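Local coordinates for protein iota-carrageenase (Alteromonas sp., PDB 1H80) that hydrolyses the beta-1,4 linkages inside iota-carrageenan, a sulfated galactan of red algal cell walls, with inversion of the anomeric configuration, at residues Asn62-Phe67 / Ile85-Trp90; His66-Gln71 / Lys95-Phe100; Val102-Ile107 / Val134-Asp139; Ser159-Val164 / Gln195-Asp200. One frame throughout, in Å; residues are numbered along the deposited sequence.

Interaction 1 of 4, residues Asn62-Phe67 / Ile85-Trp90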
loop_
_atom_site.group_PDB
_atom_site.type_symbol
_atom_site.label_atom_id
_atom_site.label_comp_id
_atom_site.label_asym_id
_atom_site.label_seq_id
_atom_site.Cartn_x
_atom_site.Cartn_y
_atom_site.Cartn_z
ATOM N N ASN A 62 23.133 -14.426 6.791
ATOM C CA ASN A 62 22.776 -15.070 5.540
ATOM C C ASN A 62 22.242 -16.479 5.730
ATOM O O ASN A 62 22.794 -17.280 6.484
ATOM C CB ASN A 62 23.971 -15.075 4.591
ATOM C CG ASN A 62 24.266 -13.700 4.046
ATOM O OD1 ASN A 62 23.347 -12.919 3.803
ATOM N ND2 ASN A 62 25.541 -13.395 3.839
ATOM N N GLY A 63 21.148 -16.756 5.033
ATOM C CA GLY A 63 20.505 -18.050 5.107
ATOM C C GLY A 63 19.042 -17.878 4.771
ATOM O O GLY A 63 18.596 -16.771 4.455
ATOM N N THR A 64 18.293 -18.971 4.827
ATOM C CA THR A 64 16.871 -18.936 4.534
ATOM C C THR A 64 16.123 -19.230 5.819
ATOM O O THR A 64 16.350 -20.251 6.468
ATOM C CB THR A 64 16.501 -19.975 3.463
ATOM O OG1 THR A 64 17.161 -19.638 2.235
ATOM C CG2 THR A 64 14.996 -19.993 3.237
ATOM N N TYR A 65 15.226 -18.326 6.185
ATOM C CA TYR A 65 14.466 -18.466 7.414
ATOM C C TYR A 65 12.977 -18.477 7.179
ATOM O O TYR A 65 12.474 -17.851 6.247
ATOM C CB TYR A 65 14.795 -17.311 8.353
ATOM C CG TYR A 65 16.263 -17.189 8.621
ATOM C CD1 TYR A 65 16.866 -17.939 9.629
ATOM C CD2 TYR A 65 17.065 -16.365 7.835
ATOM C CE1 TYR A 65 18.233 -17.871 9.847
ATOM C CE2 TYR A 65 18.433 -16.291 8.044
ATOM C CZ TYR A 65 19.009 -17.047 9.050
ATOM O OH TYR A 65 20.363 -16.992 9.256
ATOM N N HIS A 66 12.280 -19.193 8.049
ATOM C CA HIS A 66 10.834 -19.274 7.988
ATOM C C HIS A 66 10.281 -18.629 9.251
ATOM O O HIS A 66 10.551 -19.085 10.365
ATOM C CB HIS A 66 10.385 -20.731 7.882
ATOM C CG HIS A 66 10.687 -21.353 6.555
ATOM N ND1 HIS A 66 11.955 -21.745 6.185
ATOM C CD2 HIS A 66 9.890 -21.603 5.490
ATOM C CE1 HIS A 66 11.926 -22.209 4.948
ATOM N NE2 HIS A 66 10.685 -22.134 4.503
ATOM N N PHE A 67 9.529 -17.547 9.069
ATOM C CA PHE A 67 8.934 -16.827 10.187
ATOM C C PHE A 67 7.451 -16.607 9.945
ATOM O O PHE A 67 6.995 -16.592 8.802
ATOM C CB PHE A 67 9.539 -15.424 10.346
ATOM C CG PHE A 67 11.026 -15.394 10.526
ATOM C CD1 PHE A 67 11.645 -16.152 11.514
ATOM C CD2 PHE A 67 11.807 -14.547 9.742
ATOM C CE1 PHE A 67 13.020 -16.061 11.718
ATOM C CE2 PHE A 67 13.181 -14.449 9.940
ATOM C CZ PHE A 67 13.787 -15.206 10.930
ATOM N N ILE A 85 17.090 -14.804 2.850
ATOM C CA ILE A 85 15.814 -15.050 2.206
ATOM C C ILE A 85 14.873 -15.388 3.347
ATOM O O ILE A 85 15.152 -16.279 4.152
ATOM C CB ILE A 85 15.867 -16.240 1.231
ATOM C CG1 ILE A 85 16.818 -15.926 0.076
ATOM C CG2 ILE A 85 14.465 -16.526 0.704
ATOM C CD1 ILE A 85 17.043 -17.088 -0.872
ATOM N N ILE A 86 13.782 -14.640 3.443
ATOM C CA ILE A 86 12.797 -14.874 4.482
ATOM C C ILE A 86 11.513 -15.351 3.829
ATOM O O ILE A 86 11.002 -14.723 2.902
ATOM C CB ILE A 86 12.522 -13.589 5.296
ATOM C CG1 ILE A 86 13.731 -13.275 6.179
ATOM C CG2 ILE A 86 11.275 -13.763 6.148
ATOM C CD1 ILE A 86 13.637 -11.944 6.909
ATOM N N LYS A 87 11.007 -16.477 4.313
ATOM C CA LYS A 87 9.777 -17.055 3.784
ATOM C C LYS A 87 8.777 -17.232 4.914
ATOM O O LYS A 87 9.154 -17.395 6.070
ATOM C CB LYS A 87 10.062 -18.419 3.148
ATOM C CG LYS A 87 11.020 -18.380 1.975
ATOM C CD LYS A 87 11.224 -19.776 1.412
ATOM C CE LYS A 87 12.054 -19.749 0.147
ATOM N NZ LYS A 87 12.126 -21.101 -0.471
ATOM N N PRO A 88 7.477 -17.199 4.594
ATOM C CA PRO A 88 6.464 -17.366 5.637
ATOM C C PRO A 88 6.299 -18.828 6.038
ATOM O O PRO A 88 6.188 -19.709 5.183
ATOM C CB PRO A 88 5.208 -16.802 4.989
ATOM C CG PRO A 88 5.394 -17.164 3.549
ATOM C CD PRO A 88 6.857 -16.838 3.306
ATOM N N THR A 89 6.298 -19.080 7.341
ATOM C CA THR A 89 6.123 -20.435 7.840
ATOM C C THR A 89 4.691 -20.833 7.535
ATOM O O THR A 89 3.774 -20.029 7.689
ATOM C CB THR A 89 6.335 -20.502 9.353
ATOM O OG1 THR A 89 7.634 -19.992 9.672
ATOM C CG2 THR A 89 6.229 -21.941 9.841
ATOM N N TRP A 90 4.499 -22.073 7.099
ATOM C CA TRP A 90 3.164 -22.550 6.775
ATOM C C TRP A 90 2.268 -22.674 8.001
ATOM O O TRP A 90 2.660 -23.238 9.022
ATOM C CB TRP A 90 3.246 -23.904 6.066
ATOM C CG TRP A 90 1.907 -24.559 5.884
ATOM C CD1 TRP A 90 1.512 -25.768 6.382
ATOM C CD2 TRP A 90 0.784 -24.038 5.159
ATOM N NE1 TRP A 90 0.214 -26.032 6.016
ATOM C CE2 TRP A 90 -0.259 -24.985 5.267
ATOM C CE3 TRP A 90 0.554 -22.859 4.435
ATOM C CZ2 TRP A 90 -1.511 -24.797 4.670
ATOM C CZ3 TRP A 90 -0.693 -22.670 3.841
ATOM C CH2 TRP A 90 -1.710 -23.635 3.968
#
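Lys87 N donates to Tyr65 O at 2.8 Å, 173° at the hydrogen, and Lys87 O takes Phe67 N, so both backbone groups of Lys87 are engaged by the 64-67 strand. With Ile85 N to Gly63 O and Tyr65 N to Ile85 O this makes a parallel ladder, the strand axes 30° apart. The last rung differs: Thr89 N lies 3.0 Å from Phe67 O but above its carbonyl plane. Thr89 OG1 hydrogen-bonds to Asp37.

On the face of Thr64, His66, Ile85 and Lys87, the aliphatic part of Lys87 runs beside the imidazole. Its CB sits over the ring face in a CH-pi contact, 4.3 Å from the His66 ring centroid, and CD comes to 3.9 Å from His66 NE2. Thr64 OG1 meets Ile85 CB at 3.8 Å. On the face of Tyr65 and Ile86, the end of the Phe67 side chain comes in, CD2 3.7 Å from Ile86 CG2, and Ile86 CD1 lies in the ring plane at its edge.

The ladder joins successive coils of the beta-helix beside calcium-binding Asp38, whose OD2 takes His66 N; Phe67 and Ile86 bury hydrocarbon on one face, while the other, partly exposed, mixes polar and aliphatic groups.

Interaction 2 of 4, residues His66-Gln71 / Lys95-Phe100; sequences HFLGIQ and KNHRLF
Gly69 N gives the shorter of the two hydrogen bonds across this contact, to Arg98 O at 2.8 Å with 161° at the hydrogen. The next amide, Ile70 N, binds Leu99 O at 3.0 Å, its donor tilted 32° from the carbonyl plane. Two successive amides therefore meet two successive carbonyls where both chains bend: Gly69 has a positive phi, and the chain of residues 95-100 turns a corner at Leu99.

Around these bonds the side chains close in. Leu68 CG is anti to the backbone N (chi1 -158°), and its two methyls divide the work: CD1 packs at 3.7 Å from Arg98 O, while CD2 lies over one face of the His97 ring, offset toward the rim. Lys95 O sits above the opposite face, and Asp129 and Asp93 bind the two ring nitrogens, so the imidazole is restrained both in its plane and across it. Ile70 and Phe100 run side by side, with Ile70 CB 3.8 Å from Phe100 CD1 at the ring edge. Phe67 CD2 approaches Phe100 CE1 at 4.0 Å, also near the Phe100 plane. Phe113 and Phe135 meet the same ring from elsewhere, and Leu42 of helix 39-50 covers Phe67 and Ile70.

Matching bends in parallel neighbouring strands, with aromatic and aliphatic residues packed inside, are characteristic of a corner between faces of a right-handed parallel beta-helix, the pectate lyase-like fold.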
loop_
_atom_site.group_PDB
_atom_site.type_symbol
_atom_site.label_atom_id
_atom_site.label_comp_id
_atom_site.label_asym_id
_atom_site.label_seq_id
_atom_site.Cartn_x
_atom_site.Cartn_y
_atom_site.Cartn_z
ATOM N N HIS A 66 12.280 -19.193 8.049
ATOM C CA HIS A 66 10.834 -19.274 7.988
ATOM C C HIS A 66 10.281 -18.629 9.251
ATOM O O HIS A 66 10.551 -19.085 10.365
ATOM C CB HIS A 66 10.385 -20.731 7.882
ATOM C CG HIS A 66 10.687 -21.353 6.555
ATOM N ND1 HIS A 66 11.955 -21.745 6.185
ATOM C CD2 HIS A 66 9.890 -21.603 5.490
ATOM C CE1 HIS A 66 11.926 -22.209 4.948
ATOM N NE2 HIS A 66 10.685 -22.134 4.503
ATOM N N PHE A 67 9.529 -17.547 9.069
ATOM C CA PHE A 67 8.934 -16.827 10.187
ATOM C C PHE A 67 7.451 -16.607 9.945
ATOM O O PHE A 67 6.995 -16.592 8.802
ATOM C CB PHE A 67 9.539 -15.424 10.346
ATOM C CG PHE A 67 11.026 -15.394 10.526
ATOM C CD1 PHE A 67 11.645 -16.152 11.514
ATOM C CD2 PHE A 67 11.807 -14.547 9.742
ATOM C CE1 PHE A 67 13.020 -16.061 11.718
ATOM C CE2 PHE A 67 13.181 -14.449 9.940
ATOM C CZ PHE A 67 13.787 -15.206 10.930
ATOM N N LEU A 68 6.715 -16.413 11.032
ATOM C CA LEU A 68 5.296 -16.102 10.953
ATOM C C LEU A 68 4.791 -15.648 12.313
ATOM O O LEU A 68 5.138 -16.230 13.344
ATOM C CB LEU A 68 4.474 -17.305 10.475
ATOM C CG LEU A 68 3.129 -16.883 9.869
ATOM C CD1 LEU A 68 3.370 -16.200 8.526
ATOM C CD2 LEU A 68 2.230 -18.099 9.677
ATOM N N GLY A 69 3.996 -14.584 12.309
ATOM C CA GLY A 69 3.416 -14.069 13.536
ATOM C C GLY A 69 4.395 -13.578 14.581
ATOM O O GLY A 69 4.153 -13.721 15.780
ATOM N N ILE A 70 5.501 -12.998 14.132
ATOM C CA ILE A 70 6.510 -12.489 15.051
ATOM C C ILE A 70 6.017 -11.197 15.691
ATOM O O ILE A 70 5.490 -10.319 15.009
ATOM C CB ILE A 70 7.830 -12.202 14.311
ATOM C CG1 ILE A 70 8.293 -13.455 13.563
ATOM C CG2 ILE A 70 8.889 -11.730 15.297
ATOM C CD1 ILE A 70 8.570 -14.641 14.459
ATOM N N GLN A 71 6.185 -11.088 17.005
ATOM C CA GLN A 71 5.758 -9.898 17.729
ATOM C C GLN A 71 6.970 -9.033 18.033
ATOM O O GLN A 71 7.797 -9.384 18.868
ATOM C CB GLN A 71 5.070 -10.289 19.039
ATOM C CG GLN A 71 3.890 -11.231 18.860
ATOM C CD GLN A 71 2.780 -10.627 18.027
ATOM O OE1 GLN A 71 2.172 -9.628 18.414
ATOM N NE2 GLN A 71 2.508 -11.229 16.875
ATOM N N LYS A 95 -6.405 -18.257 8.684
ATOM C CA LYS A 95 -6.560 -16.865 9.102
ATOM C C LYS A 95 -5.601 -15.954 8.350
ATOM O O LYS A 95 -4.728 -16.423 7.621
ATOM C CB LYS A 95 -6.300 -16.723 10.602
ATOM C CG LYS A 95 -7.250 -17.504 11.489
ATOM C CD LYS A 95 -6.947 -17.240 12.953
ATOM C CE LYS A 95 -7.862 -18.036 13.868
ATOM N NZ LYS A 95 -7.575 -17.748 15.301
ATOM N N ASN A 96 -5.772 -14.648 8.529
ATOM C CA ASN A 96 -4.898 -13.682 7.880
ATOM C C ASN A 96 -3.581 -13.701 8.634
ATOM O O ASN A 96 -3.549 -13.555 9.858
ATOM C CB ASN A 96 -5.516 -12.286 7.914
ATOM C CG ASN A 96 -6.862 -12.239 7.227
ATOM O OD1 ASN A 96 -7.074 -12.910 6.218
ATOM N ND2 ASN A 96 -7.775 -11.436 7.760
ATOM N N HIS A 97 -2.494 -13.886 7.900
ATOM C CA HIS A 97 -1.184 -13.968 8.518
ATOM C C HIS A 97 -0.227 -12.864 8.126
ATOM O O HIS A 97 -0.345 -12.261 7.062
ATOM C CB HIS A 97 -0.553 -15.313 8.171
ATOM C CG HIS A 97 -1.372 -16.489 8.597
ATOM N ND1 HIS A 97 -1.497 -17.624 7.827
ATOM C CD2 HIS A 97 -2.098 -16.714 9.718
ATOM C CE1 HIS A 97 -2.264 -18.498 8.453
ATOM N NE2 HIS A 97 -2.642 -17.969 9.604
ATOM N N ARG A 98 0.728 -12.601 9.010
ATOM C CA ARG A 98 1.747 -11.592 8.771
ATOM C C ARG A 98 3.058 -12.178 9.264
ATOM O O ARG A 98 3.073 -12.951 10.221
ATOM C CB ARG A 98 1.450 -10.305 9.549
ATOM C CG ARG A 98 0.048 -9.752 9.362
ATOM C CD ARG A 98 -0.867 -10.230 10.474
ATOM N NE ARG A 98 -2.239 -9.767 10.294
ATOM C CZ ARG A 98 -3.198 -9.908 11.202
ATOM N NH1 ARG A 98 -2.935 -10.497 12.360
ATOM N NH2 ARG A 98 -4.422 -9.464 10.950
ATOM N N LEU A 99 4.156 -11.828 8.610
ATOM C CA LEU A 99 5.451 -12.328 9.033
ATOM C C LEU A 99 5.785 -11.612 10.333
ATOM O O LEU A 99 6.175 -12.236 11.322
ATOM C CB LEU A 99 6.530 -12.014 7.995
ATOM C CG LEU A 99 6.548 -12.788 6.678
ATOM C CD1 LEU A 99 7.662 -12.237 5.804
ATOM C CD2 LEU A 99 6.766 -14.264 6.936
ATOM N N PHE A 100 5.587 -10.295 10.331
ATOM C CA PHE A 100 5.910 -9.466 11.483
ATOM C C PHE A 100 4.789 -8.529 11.901
ATOM O O PHE A 100 4.167 -7.878 11.063
ATOM C CB PHE A 100 7.138 -8.611 11.162
ATOM C CG PHE A 100 8.234 -9.362 10.467
ATOM C CD1 PHE A 100 8.894 -10.401 11.108
ATOM C CD2 PHE A 100 8.601 -9.034 9.165
ATOM C CE1 PHE A 100 9.906 -11.109 10.463
ATOM C CE2 PHE A 100 9.611 -9.734 8.510
ATOM C CZ PHE A 100 10.264 -10.774 9.161
#

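Interaction 3 of 4, residues Val102-Ile107 / Val134-Asp139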
loop_
_atom_site.group_PDB
_atom_site.type_symbol
_atom_site.label_atom_id
_atom_site.label_comp_id
_atom_site.label_asym_id
_atom_site.label_seq_id
_atom_site.Cartn_x
_atom_site.Cartn_y
_atom_site.Cartn_z
ATOM N N VAL A 102 3.969 -5.300 14.494
ATOM C CA VAL A 102 4.635 -4.283 15.295
ATOM C C VAL A 102 3.630 -3.365 15.968
ATOM O O VAL A 102 3.093 -2.451 15.342
ATOM C CB VAL A 102 5.574 -3.426 14.418
ATOM C CG1 VAL A 102 6.505 -2.601 15.296
ATOM C CG2 VAL A 102 6.360 -4.322 13.473
ATOM N N GLY A 103 3.369 -3.620 17.245
ATOM C CA GLY A 103 2.440 -2.793 17.985
ATOM C C GLY A 103 0.996 -3.215 17.825
ATOM O O GLY A 103 0.089 -2.466 18.175
ATOM N N VAL A 104 0.778 -4.414 17.299
ATOM C CA VAL A 104 -0.583 -4.897 17.109
ATOM C C VAL A 104 -1.173 -5.353 18.435
ATOM O O VAL A 104 -2.298 -4.984 18.779
ATOM C CB VAL A 104 -0.626 -6.065 16.107
ATOM C CG1 VAL A 104 -2.042 -6.626 16.023
ATOM C CG2 VAL A 104 -0.166 -5.586 14.738
ATOM N N ASN A 105 -0.401 -6.142 19.179
ATOM C CA ASN A 105 -0.847 -6.668 20.467
ATOM C C ASN A 105 -0.088 -6.098 21.654
ATOM O O ASN A 105 -0.216 -6.588 22.776
ATOM C CB ASN A 105 -0.723 -8.189 20.474
ATOM C CG ASN A 105 -1.529 -8.835 19.372
ATOM O OD1 ASN A 105 -2.752 -8.698 19.321
ATOM N ND2 ASN A 105 -0.849 -9.540 18.476
ATOM N N ASN A 106 0.712 -5.068 21.408
ATOM C CA ASN A 106 1.472 -4.438 22.475
ATOM C C ASN A 106 1.873 -3.033 22.054
ATOM O O ASN A 106 1.437 -2.538 21.015
ATOM C CB ASN A 106 2.711 -5.268 22.808
ATOM C CG ASN A 106 3.675 -5.363 21.645
ATOM O OD1 ASN A 106 3.352 -4.959 20.529
ATOM N ND2 ASN A 106 4.861 -5.906 21.897
ATOM N N ILE A 107 2.695 -2.390 22.872
ATOM C CA ILE A 107 3.148 -1.039 22.589
ATOM C C ILE A 107 4.620 -1.111 22.232
ATOM O O ILE A 107 5.422 -1.631 23.005
ATOM C CB ILE A 107 2.953 -0.139 23.823
ATOM C CG1 ILE A 107 1.480 -0.166 24.240
ATOM C CG2 ILE A 107 3.412 1.275 23.515
ATOM C CD1 ILE A 107 1.188 0.561 25.539
ATOM N N VAL A 134 3.662 -8.650 5.002
ATOM C CA VAL A 134 4.999 -8.730 5.574
ATOM C C VAL A 134 5.006 -8.078 6.955
ATOM O O VAL A 134 5.480 -8.665 7.928
ATOM C CB VAL A 134 6.029 -8.039 4.662
ATOM C CG1 VAL A 134 7.415 -8.131 5.273
ATOM C CG2 VAL A 134 6.018 -8.695 3.289
ATOM N N PHE A 135 4.472 -6.864 7.032
ATOM C CA PHE A 135 4.391 -6.130 8.294
ATOM C C PHE A 135 2.991 -5.601 8.538
ATOM O O PHE A 135 2.338 -5.108 7.622
ATOM C CB PHE A 135 5.302 -4.891 8.306
ATOM C CG PHE A 135 6.752 -5.181 8.522
ATOM C CD1 PHE A 135 7.596 -5.417 7.444
ATOM C CD2 PHE A 135 7.284 -5.193 9.809
ATOM C CE1 PHE A 135 8.953 -5.657 7.643
ATOM C CE2 PHE A 135 8.639 -5.435 10.020
ATOM C CZ PHE A 135 9.473 -5.667 8.934
ATOM N N LYS A 136 2.531 -5.712 9.777
ATOM C CA LYS A 136 1.261 -5.122 10.158
ATOM C C LYS A 136 1.681 -4.219 11.308
ATOM O O LYS A 136 2.196 -4.693 12.323
ATOM C CB LYS A 136 0.244 -6.148 10.649
ATOM C CG LYS A 136 -1.069 -5.477 11.038
ATOM C CD LYS A 136 -2.167 -6.466 11.371
ATOM C CE LYS A 136 -3.447 -5.727 11.732
ATOM N NZ LYS A 136 -4.577 -6.651 12.028
ATOM N N LEU A 137 1.493 -2.917 11.131
ATOM C CA LEU A 137 1.879 -1.949 12.145
ATOM C C LEU A 137 0.673 -1.475 12.931
ATOM O O LEU A 137 -0.417 -1.312 12.380
ATOM C CB LEU A 137 2.556 -0.745 11.489
ATOM C CG LEU A 137 3.664 -1.062 10.480
ATOM C CD1 LEU A 137 4.216 0.237 9.925
ATOM C CD2 LEU A 137 4.767 -1.880 11.144
ATOM N N GLY A 138 0.882 -1.263 14.227
ATOM C CA GLY A 138 -0.175 -0.784 15.095
ATOM C C GLY A 138 0.352 0.337 15.971
ATOM O O GLY A 138 0.744 1.399 15.475
ATOM N N ASP A 139 0.369 0.098 17.278
ATOM C CA ASP A 139 0.842 1.089 18.233
ATOM C C ASP A 139 2.365 1.083 18.312
ATOM O O ASP A 139 2.954 0.531 19.247
ATOM C CB ASP A 139 0.258 0.803 19.618
ATOM C CG ASP A 139 0.443 1.963 20.577
ATOM O OD1 ASP A 139 1.256 2.870 20.290
ATOM O OD2 ASP A 139 -0.223 1.963 21.633
#
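Val102 is bonded through both its backbone groups: its N donates to Lys136 O at 2.9 Å with 169° at the hydrogen, and its O accepts Gly138 N at 2.7 Å. These bonds continue the parallel pairing between coils of the beta-helix. One residue on, Asp139 N reaches Gly103 O, also at 2.7 Å, but from 43° above the carbonyl plane. This departure from the first bond's geometry accompanies the turning of the 102-107 chain out of the pairing.

The side chains of Val102 and Leu137 lie side by side, Val102 CB 3.7 Å from Leu137 CD2. Val102 CG2, anti to the carbonyl carbon, also meets Phe135 CD2 in the plane of the ring at its edge. Val104 crosses Lys136 at about a right angle, and its CG2 rests 3.8 Å from Lys136 CG on the extended aliphatic chain. Ile107 runs beside Asp139, with CG1 3.8 Å from OD2. The close backbones suit the two glycines: a CB on Gly103 would clash with Asp139 C, and one on Gly138 with Gly103 O.

Farther out, Asp139 CG is anti to the backbone N (chi1 -167°), and the carboxylate is shared by two salt bridges, OD1 to Arg109 and OD2 to Arg167. Phe113 meets the Phe135 ring edge-to-face, while Ile145 of strand 143-151 packs against both Phe135 and Leu137.

The contact therefore joins an apolar interior around Val102, Leu137 and Phe135 to a buried acid salt-bridged to two arginines, which would be expected to favour its ionised form.

Interaction 4 of 4, residues Ser159-Val164 / Gln195-Asp200; sequences SILVDV and QTYGAD
Gln195 pairs through both backbone groups with the strand of residues 160-162. Its N donates to Ile160 O at 3.1 Å, with 166° at the hydrogen. Its O accepts Val162 N at 3.0 Å. Thr196 lies beside Val162, pointing the same way, and their CG2 methyls meet at 4.1 Å.

At Tyr197 this parallel pairing of successive beta-helix coils is interrupted. Val162 O accepts both Tyr197 N, at 2.8 Å, and Gly198 N, at 3.3 Å, the two donors coming from opposite faces of its carbonyl plane. Val162 itself is the centre of an inverse gamma turn. The Asp163 carboxylate lies obliquely against the CD2 side of the Tyr197 ring, the planes 19° apart, with Asp163 OD1 3.3 Å from Tyr197 CD2. That same oxygen accepts Val164 N, which, with a weak bond from Asn221 ND2, helps orient the carboxylate. Gly198 O and Asp163 O are bridged by a water, and Val164 CG1 packs 3.9 Å from Gly198 CA. Ala199 CB then closes on Val162 CG1 at 3.7 Å.

One carbonyl thus serves two amides where the pairing breaks, and the water donates a hydrogen bond to each of two carbonyls, so the buried backbone around the irregularity remains hydrogen-bonded.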
loop_
_atom_site.group_PDB
_atom_site.type_symbol
_atom_site.label_atom_id
_atom_site.label_comp_id
_atom_site.label_asym_id
_atom_site.label_seq_id
_atom_site.Cartn_x
_atom_site.Cartn_y
_atom_site.Cartn_z
ATOM N N SER A 159 1.603 -5.493 1.345
ATOM C CA SER A 159 2.713 -6.021 2.123
ATOM C C SER A 159 2.952 -5.333 3.455
ATOM O O SER A 159 3.334 -5.981 4.424
ATOM C CB SER A 159 3.986 -5.976 1.290
ATOM O OG SER A 159 3.859 -6.839 0.176
ATOM N N ILE A 160 2.746 -4.023 3.498
ATOM C CA ILE A 160 2.939 -3.275 4.729
ATOM C C ILE A 160 1.633 -2.581 5.069
ATOM O O ILE A 160 1.166 -1.701 4.343
ATOM C CB ILE A 160 4.079 -2.245 4.586
ATOM C CG1 ILE A 160 5.379 -2.975 4.222
ATOM C CG2 ILE A 160 4.262 -1.477 5.892
ATOM C CD1 ILE A 160 6.576 -2.078 4.048
ATOM N N LEU A 161 1.038 -3.001 6.176
ATOM C CA LEU A 161 -0.224 -2.446 6.623
ATOM C C LEU A 161 0.045 -1.449 7.738
ATOM O O LEU A 161 0.406 -1.836 8.846
ATOM C CB LEU A 161 -1.130 -3.571 7.130
ATOM C CG LEU A 161 -1.355 -4.715 6.138
ATOM C CD1 LEU A 161 -2.089 -5.859 6.817
ATOM C CD2 LEU A 161 -2.144 -4.202 4.941
ATOM N N VAL A 162 -0.105 -0.164 7.428
ATOM C CA VAL A 162 0.105 0.903 8.406
ATOM C C VAL A 162 -1.287 1.036 9.003
ATOM O O VAL A 162 -2.049 1.946 8.678
ATOM C CB VAL A 162 0.548 2.198 7.699
ATOM C CG1 VAL A 162 0.947 3.248 8.721
ATOM C CG2 VAL A 162 1.729 1.897 6.776
ATOM N N ASP A 163 -1.587 0.099 9.895
ATOM C CA ASP A 163 -2.907 -0.042 10.492
ATOM C C ASP A 163 -3.182 0.518 11.878
ATOM O O ASP A 163 -2.332 1.136 12.521
ATOM C CB ASP A 163 -3.261 -1.530 10.501
ATOM C CG ASP A 163 -4.659 -1.806 9.987
ATOM O OD1 ASP A 163 -5.561 -0.984 10.237
ATOM O OD2 ASP A 163 -4.853 -2.858 9.340
ATOM N N VAL A 164 -4.409 0.270 12.324
ATOM C CA VAL A 164 -4.867 0.697 13.635
ATOM C C VAL A 164 -5.107 -0.557 14.466
ATOM O O VAL A 164 -5.257 -1.655 13.923
ATOM C CB VAL A 164 -6.192 1.504 13.543
ATOM C CG1 VAL A 164 -5.997 2.726 12.664
ATOM C CG2 VAL A 164 -7.310 0.630 12.989
ATOM N N GLN A 195 -0.407 0.054 2.369
ATOM C CA GLN A 195 -1.787 0.504 2.473
ATOM C C GLN A 195 -1.823 1.178 3.833
ATOM O O GLN A 195 -1.421 0.588 4.836
ATOM C CB GLN A 195 -2.831 -0.608 2.407
ATOM C CG GLN A 195 -4.228 0.021 2.517
ATOM C CD GLN A 195 -5.337 -0.764 1.853
ATOM O OE1 GLN A 195 -6.493 -0.327 1.848
ATOM N NE2 GLN A 195 -5.007 -1.915 1.293
ATOM N N THR A 196 -2.286 2.425 3.857
ATOM C CA THR A 196 -2.337 3.199 5.092
ATOM C C THR A 196 -3.747 3.392 5.622
ATOM O O THR A 196 -4.652 3.756 4.876
ATOM C CB THR A 196 -1.740 4.596 4.889
ATOM O OG1 THR A 196 -2.574 5.348 3.993
ATOM C CG2 THR A 196 -0.342 4.496 4.303
ATOM N N TYR A 197 -3.918 3.170 6.920
ATOM C CA TYR A 197 -5.213 3.336 7.568
ATOM C C TYR A 197 -5.120 4.437 8.619
ATOM O O TYR A 197 -5.900 5.389 8.614
ATOM C CB TYR A 197 -5.626 2.022 8.218
ATOM C CG TYR A 197 -5.746 0.896 7.222
ATOM C CD1 TYR A 197 -6.845 0.811 6.369
ATOM C CD2 TYR A 197 -4.750 -0.073 7.117
ATOM C CE1 TYR A 197 -6.949 -0.217 5.434
ATOM C CE2 TYR A 197 -4.840 -1.102 6.184
ATOM C CZ TYR A 197 -5.943 -1.168 5.348
ATOM O OH TYR A 197 -6.031 -2.190 4.432
ATOM N N GLY A 198 -4.152 4.295 9.520
ATOM C CA GLY A 198 -3.953 5.285 10.560
ATOM C C GLY A 198 -2.471 5.581 10.617
ATOM O O GLY A 198 -1.656 4.659 10.690
ATOM N N ALA A 199 -2.109 6.856 10.573
ATOM C CA ALA A 199 -0.701 7.218 10.608
ATOM C C ALA A 199 -0.494 8.706 10.811
ATOM O O ALA A 199 -1.275 9.529 10.339
ATOM C CB ALA A 199 -0.023 6.776 9.312
ATOM N N ASP A 200 0.573 9.040 11.525
ATOM C CA ASP A 200 0.924 10.426 11.774
ATOM C C ASP A 200 2.426 10.574 11.632
ATOM O O ASP A 200 3.186 9.814 12.225
ATOM C CB ASP A 200 0.509 10.847 13.184
ATOM C CG ASP A 200 -0.963 11.179 13.287
ATOM O OD1 ASP A 200 -1.357 12.286 12.859
ATOM O OD2 ASP A 200 -1.725 10.331 13.790
HETATM O O HOH W 1 -0.203 2.667 11.865
#

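In the fold
All four contacts lie along the parallel pairing of neighbouring turns of the beta-helix. Interactions 1 and 2 share His66 and Phe67: strand 64-71 pairs first with strand 85-88 and, beyond its bend, with strand 97-102. The centres of interactions 1 and 2 are about 11 Å apart. Strand 97-102 then pairs with 132-141, and probable hydrogen bonds from Phe100 N to Val134 O and Lys136 N to Phe100 O tie interaction 2 to interaction 3, about 11 Å centre to centre. Strand 132-141 neighbours 160-167, placing interaction 4 about 10 Å from interaction 3, centre to centre. The sequence order follows the stacking: interactions 1 and 2 join the same two turns, interactions 3 and 4 the later ones.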